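Local coordinates for nucleoside-diphosphate-sugar epimerase (Pseudomonas aeruginosa, PDB 2X4G), which is probably an NAD(P)-dependent sugar-nucleotide epimerase or dehydratase relative, its precise substrate and reaction being undefined, at residues 212-217 and 242-248. Residues are numbered along the deposited sequence.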
# COMPACT_ATOMS: atom_id res chain seq x y z
N GLY A 212 -20.93 -5.60 -3.12
CA GLY A 212 -20.43 -5.96 -4.45
C GLY A 212 -21.04 -7.22 -5.02
O GLY A 212 -21.51 -8.10 -4.30
N GLN A 213 -21.03 -7.31 -6.34
CA GLN A 213 -21.60 -8.44 -7.04
C GLN A 213 -20.44 -9.32 -7.47
O GLN A 213 -19.41 -8.80 -7.88
CB GLN A 213 -22.38 -7.97 -8.26
CG GLN A 213 -23.33 -6.82 -8.00
CD GLN A 213 -24.29 -6.63 -9.14
OE1 GLN A 213 -25.53 -6.73 -8.97
NE2 GLN A 213 -23.75 -6.40 -10.35
N ARG A 214 -20.62 -10.63 -7.42
CA ARG A 214 -19.55 -11.56 -7.75
C ARG A 214 -20.08 -12.89 -8.22
O ARG A 214 -21.12 -13.33 -7.75
CB ARG A 214 -18.69 -11.78 -6.52
CG ARG A 214 -17.37 -12.44 -6.83
CD ARG A 214 -16.43 -12.42 -5.64
NE ARG A 214 -15.96 -11.08 -5.35
CZ ARG A 214 -15.00 -10.45 -6.03
NH1 ARG A 214 -14.40 -11.04 -7.07
NH2 ARG A 214 -14.65 -9.21 -5.68
N ASN A 215 -19.38 -13.53 -9.15
CA ASN A 215 -19.65 -14.92 -9.52
C ASN A 215 -18.60 -15.85 -8.95
O ASN A 215 -17.39 -15.67 -9.18
CB ASN A 215 -19.71 -15.12 -11.03
CG ASN A 215 -20.23 -16.51 -11.41
OD1 ASN A 215 -19.44 -17.43 -11.65
ND2 ASN A 215 -21.55 -16.67 -11.46
N VAL A 216 -19.09 -16.84 -8.20
CA VAL A 216 -18.27 -17.83 -7.53
C VAL A 216 -18.47 -19.17 -8.22
O VAL A 216 -19.58 -19.48 -8.64
CB VAL A 216 -18.69 -17.93 -6.06
CG1 VAL A 216 -18.18 -19.21 -5.41
CG2 VAL A 216 -18.18 -16.73 -5.33
N ILE A 217 -17.40 -19.95 -8.36
CA ILE A 217 -17.46 -21.25 -9.02
C ILE A 217 -16.67 -22.31 -8.26
O ILE A 217 -15.62 -22.04 -7.68
CB ILE A 217 -16.97 -21.23 -10.51
CG1 ILE A 217 -17.37 -22.55 -11.21
CG2 ILE A 217 -15.48 -20.98 -10.58
CD1 ILE A 217 -16.68 -22.84 -12.47
N THR A 242 -18.95 -20.31 -15.07
CA THR A 242 -19.64 -19.63 -13.99
C THR A 242 -20.32 -20.60 -13.07
O THR A 242 -20.60 -21.73 -13.46
CB THR A 242 -20.73 -18.69 -14.52
OG1 THR A 242 -21.73 -19.46 -15.18
CG2 THR A 242 -20.16 -17.72 -15.53
N GLY A 243 -20.61 -20.14 -11.86
CA GLY A 243 -21.17 -20.96 -10.79
C GLY A 243 -22.42 -20.30 -10.27
O GLY A 243 -23.50 -20.56 -10.78
N HIS A 244 -22.26 -19.45 -9.26
CA HIS A 244 -23.39 -18.72 -8.66
C HIS A 244 -23.12 -17.23 -8.65
O HIS A 244 -22.03 -16.80 -8.25
CB HIS A 244 -23.63 -19.19 -7.22
CG HIS A 244 -23.89 -20.65 -7.11
ND1 HIS A 244 -22.97 -21.53 -6.56
CD2 HIS A 244 -24.94 -21.41 -7.51
CE1 HIS A 244 -23.45 -22.76 -6.62
NE2 HIS A 244 -24.64 -22.71 -7.19
N ASN A 245 -24.09 -16.45 -9.12
CA ASN A 245 -24.05 -15.01 -8.95
C ASN A 245 -24.51 -14.67 -7.55
O ASN A 245 -25.51 -15.16 -7.08
CB ASN A 245 -24.91 -14.31 -9.98
CG ASN A 245 -24.35 -14.45 -11.36
OD1 ASN A 245 -23.17 -14.26 -11.59
ND2 ASN A 245 -25.19 -14.76 -12.27
N LEU A 246 -23.75 -13.82 -6.87
CA LEU A 246 -23.80 -13.74 -5.43
C LEU A 246 -23.50 -12.33 -4.96
O LEU A 246 -22.52 -11.74 -5.39
CB LEU A 246 -22.70 -14.66 -4.89
CG LEU A 246 -23.04 -15.62 -3.78
CD1 LEU A 246 -24.38 -16.29 -4.04
CD2 LEU A 246 -21.95 -16.63 -3.71
N GLU A 247 -24.32 -11.80 -4.08
CA GLU A 247 -23.94 -10.60 -3.36
C GLU A 247 -22.83 -10.97 -2.35
O GLU A 247 -22.83 -12.05 -1.76
CB GLU A 247 -25.16 -9.99 -2.64
CG GLU A 247 -26.23 -9.37 -3.57
CD GLU A 247 -25.82 -8.02 -4.13
OE1 GLU A 247 -24.69 -7.58 -3.83
OE2 GLU A 247 -26.60 -7.40 -4.88
N MET A 248 -21.88 -10.06 -2.15
CA MET A 248 -20.83 -10.25 -1.15
C MET A 248 -21.39 -10.35 0.25
O MET A 248 -20.79 -11.00 1.10
CB MET A 248 -19.80 -9.13 -1.20
CG MET A 248 -18.71 -9.33 -2.23
SD MET A 248 -17.50 -10.59 -1.71
CE MET A 248 -18.18 -11.99 -2.58
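Antiparallel strands satisfy their backbones in alternating pairs, and residues 212-217 and 242-248 illustrate how side chains can extend that economy. At the hydrogen-bonded pair Arg214-Leu246, Arg214 N gives to Leu246 O (3.0 Å) and Leu246 N to Arg214 O (2.8 Å); likewise Val216 N gives to His244 O (2.9 Å) and His244 N to Val216 O (2.8 Å). Met248 N, in the first turn of helix 248-259, donates to Gly212 O (2.9 Å). Between these pairs, the side-chain carboxamide of Asn215 works both ways: OD1 accepts from Gly243 N (3.0 Å), while ND2 donates to Asn245 OD1 (2.9 Å), which also accepts a hydrogen bond from Leu306 N. The backbone of Asn215 pairs instead with Met183. On the other face, Val216 CG2 meets Leu246 CD2 (4.1 Å) against Leu251 and Leu323, and Arg214 CD packs on Met248 CE (3.6 Å); Arg214 NH1 is hydrogen-bonded to Tyr128 OH. Strand 213-218, antiparallel to 238-247, runs parallel to 176-185, so an antiparallel pair joins the otherwise parallel sheet of this Rossmann-type epimerase/dehydratase fold.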